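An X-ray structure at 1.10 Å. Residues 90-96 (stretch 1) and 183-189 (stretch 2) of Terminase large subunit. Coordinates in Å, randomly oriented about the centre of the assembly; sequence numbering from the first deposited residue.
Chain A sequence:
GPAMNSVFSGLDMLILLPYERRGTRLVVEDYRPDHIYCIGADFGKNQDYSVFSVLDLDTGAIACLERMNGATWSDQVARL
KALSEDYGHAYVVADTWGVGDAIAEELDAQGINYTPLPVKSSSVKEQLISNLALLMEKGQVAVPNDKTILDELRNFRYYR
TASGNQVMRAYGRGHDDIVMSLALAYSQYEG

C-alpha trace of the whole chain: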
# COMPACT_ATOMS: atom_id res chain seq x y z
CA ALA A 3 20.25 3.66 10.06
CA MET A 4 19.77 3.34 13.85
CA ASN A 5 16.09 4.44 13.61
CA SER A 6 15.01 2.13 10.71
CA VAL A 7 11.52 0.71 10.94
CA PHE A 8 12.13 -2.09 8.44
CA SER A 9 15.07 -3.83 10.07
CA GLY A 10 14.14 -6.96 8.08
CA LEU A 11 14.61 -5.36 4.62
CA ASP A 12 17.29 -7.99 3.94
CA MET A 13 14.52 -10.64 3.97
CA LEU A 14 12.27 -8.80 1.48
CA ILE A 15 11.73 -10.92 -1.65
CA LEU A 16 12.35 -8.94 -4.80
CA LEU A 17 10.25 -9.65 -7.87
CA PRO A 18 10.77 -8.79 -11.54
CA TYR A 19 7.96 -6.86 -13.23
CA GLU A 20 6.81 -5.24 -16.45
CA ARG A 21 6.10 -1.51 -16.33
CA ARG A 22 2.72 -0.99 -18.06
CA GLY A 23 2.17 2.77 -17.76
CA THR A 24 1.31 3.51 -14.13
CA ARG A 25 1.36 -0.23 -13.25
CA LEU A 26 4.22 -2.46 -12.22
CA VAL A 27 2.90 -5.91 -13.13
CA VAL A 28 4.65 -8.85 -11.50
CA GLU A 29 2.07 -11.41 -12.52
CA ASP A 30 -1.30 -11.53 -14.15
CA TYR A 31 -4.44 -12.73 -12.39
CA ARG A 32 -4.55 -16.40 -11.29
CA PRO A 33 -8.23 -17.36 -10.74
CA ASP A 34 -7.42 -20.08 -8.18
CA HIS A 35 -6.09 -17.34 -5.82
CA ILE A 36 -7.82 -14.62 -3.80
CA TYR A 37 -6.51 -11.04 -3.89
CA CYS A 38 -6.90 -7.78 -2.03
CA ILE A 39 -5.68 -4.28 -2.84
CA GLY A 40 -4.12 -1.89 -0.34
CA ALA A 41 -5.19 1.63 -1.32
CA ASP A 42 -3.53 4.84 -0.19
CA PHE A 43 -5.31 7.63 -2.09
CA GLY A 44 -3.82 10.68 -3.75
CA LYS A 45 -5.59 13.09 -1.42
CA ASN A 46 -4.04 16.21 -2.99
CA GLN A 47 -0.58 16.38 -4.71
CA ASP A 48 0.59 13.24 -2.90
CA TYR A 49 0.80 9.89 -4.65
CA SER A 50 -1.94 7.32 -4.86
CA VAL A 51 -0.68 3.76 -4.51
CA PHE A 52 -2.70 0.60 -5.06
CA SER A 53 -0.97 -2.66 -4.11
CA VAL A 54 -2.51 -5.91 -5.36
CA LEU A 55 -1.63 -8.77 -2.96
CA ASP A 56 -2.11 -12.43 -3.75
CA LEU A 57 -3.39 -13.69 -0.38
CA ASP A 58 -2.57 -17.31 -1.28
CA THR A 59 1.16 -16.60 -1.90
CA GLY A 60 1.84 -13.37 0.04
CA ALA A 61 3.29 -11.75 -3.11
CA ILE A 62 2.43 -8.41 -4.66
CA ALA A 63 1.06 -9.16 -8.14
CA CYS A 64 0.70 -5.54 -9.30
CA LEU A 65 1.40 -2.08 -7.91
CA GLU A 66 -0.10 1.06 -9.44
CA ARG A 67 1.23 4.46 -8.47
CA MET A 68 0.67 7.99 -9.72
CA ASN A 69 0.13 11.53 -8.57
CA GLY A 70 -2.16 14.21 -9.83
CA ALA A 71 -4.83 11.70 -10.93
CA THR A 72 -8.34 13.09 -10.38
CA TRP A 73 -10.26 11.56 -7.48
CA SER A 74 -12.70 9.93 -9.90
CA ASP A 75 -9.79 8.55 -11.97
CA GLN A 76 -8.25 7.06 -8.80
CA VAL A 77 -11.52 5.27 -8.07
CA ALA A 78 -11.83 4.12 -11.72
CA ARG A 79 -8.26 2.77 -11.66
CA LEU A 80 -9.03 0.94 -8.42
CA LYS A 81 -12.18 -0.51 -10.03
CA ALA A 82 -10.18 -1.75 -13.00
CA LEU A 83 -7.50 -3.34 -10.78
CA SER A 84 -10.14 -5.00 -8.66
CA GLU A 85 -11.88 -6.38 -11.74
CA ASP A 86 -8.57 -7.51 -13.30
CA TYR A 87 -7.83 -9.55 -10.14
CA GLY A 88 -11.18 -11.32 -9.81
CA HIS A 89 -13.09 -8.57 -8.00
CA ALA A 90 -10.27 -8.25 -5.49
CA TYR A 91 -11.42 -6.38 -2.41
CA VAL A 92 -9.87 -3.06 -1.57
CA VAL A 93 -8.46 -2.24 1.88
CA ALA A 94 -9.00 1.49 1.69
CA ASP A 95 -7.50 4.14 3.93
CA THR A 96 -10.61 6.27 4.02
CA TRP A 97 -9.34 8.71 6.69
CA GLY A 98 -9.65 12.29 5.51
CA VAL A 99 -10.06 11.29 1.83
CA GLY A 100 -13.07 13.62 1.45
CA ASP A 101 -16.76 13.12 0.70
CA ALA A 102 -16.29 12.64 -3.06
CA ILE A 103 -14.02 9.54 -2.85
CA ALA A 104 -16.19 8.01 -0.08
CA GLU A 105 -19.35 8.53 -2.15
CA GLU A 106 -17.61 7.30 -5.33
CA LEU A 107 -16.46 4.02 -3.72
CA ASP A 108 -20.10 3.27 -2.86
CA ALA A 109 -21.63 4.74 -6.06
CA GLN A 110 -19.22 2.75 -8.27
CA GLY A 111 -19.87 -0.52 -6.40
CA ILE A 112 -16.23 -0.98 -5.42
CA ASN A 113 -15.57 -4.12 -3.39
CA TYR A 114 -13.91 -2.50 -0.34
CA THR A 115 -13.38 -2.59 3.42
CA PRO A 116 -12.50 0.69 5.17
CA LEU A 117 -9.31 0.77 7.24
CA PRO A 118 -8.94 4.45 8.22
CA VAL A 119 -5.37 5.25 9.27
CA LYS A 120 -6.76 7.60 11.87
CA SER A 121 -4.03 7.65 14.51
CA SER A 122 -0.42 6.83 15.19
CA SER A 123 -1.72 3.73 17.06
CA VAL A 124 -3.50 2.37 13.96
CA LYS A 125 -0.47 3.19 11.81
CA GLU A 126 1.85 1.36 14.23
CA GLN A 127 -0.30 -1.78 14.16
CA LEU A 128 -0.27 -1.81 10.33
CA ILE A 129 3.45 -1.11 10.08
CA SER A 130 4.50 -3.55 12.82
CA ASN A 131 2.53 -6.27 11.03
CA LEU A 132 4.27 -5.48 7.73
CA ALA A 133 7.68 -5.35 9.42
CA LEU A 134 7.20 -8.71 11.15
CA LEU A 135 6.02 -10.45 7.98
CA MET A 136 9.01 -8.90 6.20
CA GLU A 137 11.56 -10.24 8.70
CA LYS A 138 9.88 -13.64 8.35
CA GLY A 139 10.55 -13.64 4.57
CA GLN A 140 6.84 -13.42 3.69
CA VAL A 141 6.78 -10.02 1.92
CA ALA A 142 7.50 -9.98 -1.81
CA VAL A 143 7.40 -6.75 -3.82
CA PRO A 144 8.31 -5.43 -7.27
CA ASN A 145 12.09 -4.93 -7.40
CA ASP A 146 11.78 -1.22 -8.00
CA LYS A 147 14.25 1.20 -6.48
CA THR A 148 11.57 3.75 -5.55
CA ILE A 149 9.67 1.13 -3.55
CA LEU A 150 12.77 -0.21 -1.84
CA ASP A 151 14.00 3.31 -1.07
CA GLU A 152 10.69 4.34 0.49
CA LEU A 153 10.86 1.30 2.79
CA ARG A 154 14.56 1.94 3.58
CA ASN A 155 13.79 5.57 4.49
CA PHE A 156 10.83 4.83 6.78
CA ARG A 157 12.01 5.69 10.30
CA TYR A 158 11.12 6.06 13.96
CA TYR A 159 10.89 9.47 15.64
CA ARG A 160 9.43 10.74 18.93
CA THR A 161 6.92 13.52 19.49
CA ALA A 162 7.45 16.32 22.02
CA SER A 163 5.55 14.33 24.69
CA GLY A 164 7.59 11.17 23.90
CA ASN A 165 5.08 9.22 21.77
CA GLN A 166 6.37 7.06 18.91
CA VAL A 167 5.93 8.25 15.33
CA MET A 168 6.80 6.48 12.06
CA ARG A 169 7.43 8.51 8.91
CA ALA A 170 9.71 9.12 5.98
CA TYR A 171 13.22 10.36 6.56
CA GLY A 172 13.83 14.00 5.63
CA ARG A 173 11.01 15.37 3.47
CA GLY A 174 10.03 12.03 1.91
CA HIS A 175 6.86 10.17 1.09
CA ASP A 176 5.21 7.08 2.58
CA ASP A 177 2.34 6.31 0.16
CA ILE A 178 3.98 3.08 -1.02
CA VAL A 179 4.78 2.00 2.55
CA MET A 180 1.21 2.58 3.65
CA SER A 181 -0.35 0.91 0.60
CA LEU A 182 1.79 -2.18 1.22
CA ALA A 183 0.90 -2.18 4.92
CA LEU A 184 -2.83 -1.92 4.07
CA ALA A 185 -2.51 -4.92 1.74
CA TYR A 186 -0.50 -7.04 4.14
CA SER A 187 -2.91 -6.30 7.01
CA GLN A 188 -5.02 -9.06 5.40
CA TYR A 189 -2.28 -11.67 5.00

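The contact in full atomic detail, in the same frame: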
# COMPACT_ATOMS: atom_id res chain seq x y z
N ALA A 90 -11.09 -8.34 -6.70
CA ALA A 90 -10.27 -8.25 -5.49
C ALA A 90 -10.83 -7.15 -4.61
O ALA A 90 -11.16 -6.07 -5.10
CB ALA A 90 -8.84 -7.94 -5.86
N TYR A 91 -10.91 -7.41 -3.31
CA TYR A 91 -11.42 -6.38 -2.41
C TYR A 91 -10.35 -5.39 -2.03
O TYR A 91 -9.17 -5.74 -1.87
CB TYR A 91 -12.08 -6.97 -1.17
CG TYR A 91 -11.18 -7.59 -0.13
CD1 TYR A 91 -10.80 -8.91 -0.23
CD2 TYR A 91 -10.74 -6.86 0.97
CE1 TYR A 91 -10.02 -9.51 0.74
CE2 TYR A 91 -9.95 -7.44 1.95
CZ TYR A 91 -9.57 -8.77 1.82
OH TYR A 91 -8.80 -9.38 2.77
N VAL A 92 -10.76 -4.14 -1.89
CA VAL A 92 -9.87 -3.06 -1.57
C VAL A 92 -9.84 -2.84 -0.05
O VAL A 92 -10.88 -2.77 0.58
CB VAL A 92 -10.31 -1.78 -2.30
CG1 VAL A 92 -9.35 -0.64 -1.97
CG2 VAL A 92 -10.37 -1.99 -3.81
N VAL A 93 -8.64 -2.71 0.51
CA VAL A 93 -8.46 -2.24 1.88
C VAL A 93 -8.11 -0.78 1.75
O VAL A 93 -6.99 -0.42 1.38
CB VAL A 93 -7.35 -3.01 2.61
CG1 VAL A 93 -7.26 -2.59 4.07
CG2 VAL A 93 -7.55 -4.52 2.48
N ALA A 94 -9.08 0.07 2.05
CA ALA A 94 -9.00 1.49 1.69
C ALA A 94 -8.76 2.34 2.91
O ALA A 94 -9.54 2.30 3.86
CB ALA A 94 -10.30 1.91 1.04
N ASP A 95 -7.69 3.13 2.89
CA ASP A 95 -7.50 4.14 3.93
C ASP A 95 -8.40 5.31 3.60
O ASP A 95 -8.05 6.19 2.82
CB ASP A 95 -6.05 4.60 4.06
CG ASP A 95 -5.90 5.75 5.05
OD1 ASP A 95 -6.84 6.03 5.84
OD2 ASP A 95 -4.83 6.38 5.04
N THR A 96 -9.56 5.30 4.24
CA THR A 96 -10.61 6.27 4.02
C THR A 96 -10.50 7.50 4.93
O THR A 96 -11.39 8.36 4.90
CB THR A 96 -11.97 5.61 4.29
OG1 THR A 96 -11.90 4.88 5.52
CG2 THR A 96 -12.32 4.63 3.18
N ALA A 183 1.35 -1.80 3.58
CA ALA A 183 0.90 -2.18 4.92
C ALA A 183 -0.61 -2.47 4.94
O ALA A 183 -1.05 -3.42 5.59
CB ALA A 183 1.23 -1.08 5.92
N LEU A 184 -1.39 -1.67 4.22
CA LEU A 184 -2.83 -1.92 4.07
C LEU A 184 -3.10 -3.27 3.43
O LEU A 184 -3.95 -4.01 3.92
CB LEU A 184 -3.48 -0.80 3.27
CG LEU A 184 -3.58 0.53 4.03
CD1 LEU A 184 -3.80 1.67 3.05
CD2 LEU A 184 -4.69 0.52 5.08
N ALA A 185 -2.36 -3.61 2.38
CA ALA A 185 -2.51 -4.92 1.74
C ALA A 185 -2.18 -6.05 2.69
O ALA A 185 -2.98 -6.98 2.90
CB ALA A 185 -1.65 -5.00 0.49
N TYR A 186 -0.99 -5.98 3.27
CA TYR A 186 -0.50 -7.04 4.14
C TYR A 186 -1.22 -7.17 5.48
O TYR A 186 -1.08 -8.19 6.15
CB TYR A 186 1.02 -6.92 4.35
CG TYR A 186 1.81 -7.53 3.21
CD1 TYR A 186 2.00 -8.90 3.12
CD2 TYR A 186 2.31 -6.74 2.17
CE1 TYR A 186 2.69 -9.47 2.05
CE2 TYR A 186 3.01 -7.28 1.11
CZ TYR A 186 3.19 -8.65 1.04
OH TYR A 186 3.89 -9.17 -0.03
N SER A 187 -2.03 -6.17 5.85
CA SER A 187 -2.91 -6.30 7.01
C SER A 187 -3.87 -7.48 6.90
O SER A 187 -4.40 -7.95 7.90
CB SER A 187 -3.74 -5.03 7.22
OG SER A 187 -4.76 -4.92 6.25
N GLN A 188 -4.11 -7.95 5.67
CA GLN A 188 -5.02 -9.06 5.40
C GLN A 188 -4.34 -10.41 5.29
O GLN A 188 -5.02 -11.42 5.18
CB GLN A 188 -5.72 -8.80 4.08
CG GLN A 188 -6.35 -7.43 3.96
CD GLN A 188 -7.45 -7.21 4.97
OE1 GLN A 188 -8.50 -7.86 4.90
NE2 GLN A 188 -7.24 -6.31 5.91
N TYR A 189 -3.01 -10.44 5.30
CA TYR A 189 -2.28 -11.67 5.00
C TYR A 189 -2.08 -12.49 6.26
O TYR A 189 -1.63 -11.98 7.27
CB TYR A 189 -0.95 -11.33 4.33
CG TYR A 189 -0.19 -12.56 3.90
CD1 TYR A 189 -0.71 -13.45 2.97
CD2 TYR A 189 1.07 -12.85 4.43
CE1 TYR A 189 -0.01 -14.58 2.57
CE2 TYR A 189 1.77 -13.98 4.04
CZ TYR A 189 1.23 -14.84 3.11
OH TYR A 189 1.93 -15.96 2.71

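A single hydrogen bond joins the two stretches, and it is a short one: Y91 OH donates to Q188 OE1 across 2.6 Å. The amide oxygen meets the tyrosine at the edge of its ring, near the ring plane, where the phenolic hydroxyl can point straight at it. The CA-to-CB bond of Y91 runs sideways to the other stretch, but with chi1 in the p well (73°) the ring carries its hydroxyl across to Q188.

This bond ends a small polar chain. Q188, with chi1 and chi2 both m, uses the two ends of its amide separately: while OE1 accepts from Y91, NE2 donates to S187 OG at 2.9 Å in a nearly linear arrangement (171°). S187 OG in turn donates to L184 O at 2.6 Å, giving this carbonyl a side-chain partner. S187 N donates to A183 O (2.9 Å) in a helical i to i-4 bond, and a type I turn from Y186 to Y189 overlaps it, closed by Y189 N to Y186 O at 3.1 Å.

Beside these polar links, the packing is mostly van der Waals contact and centres on V93 of the strand. V93 and L184 have the nearest CA atoms across the contact, 6.0 Å apart, and both direct their CA-to-CB bonds toward the opposing stretch. V93 CG1 lies 3.6 Å from L184 O and forms an apolar pair with L184 CD2 at 4.2 Å, and V93 CG2 packs at 3.5 Å against Q188 CG, so the aliphatic part of the glutamine serves as a hydrophobic surface even as its amide bonds to Y91. Farther along, D95 CB rests 3.8 Å from L184 CD1, a contact made through its methylene rather than its carboxylate. A94 and A185 point away, and the whole contact buries 294 Å², counting both sides.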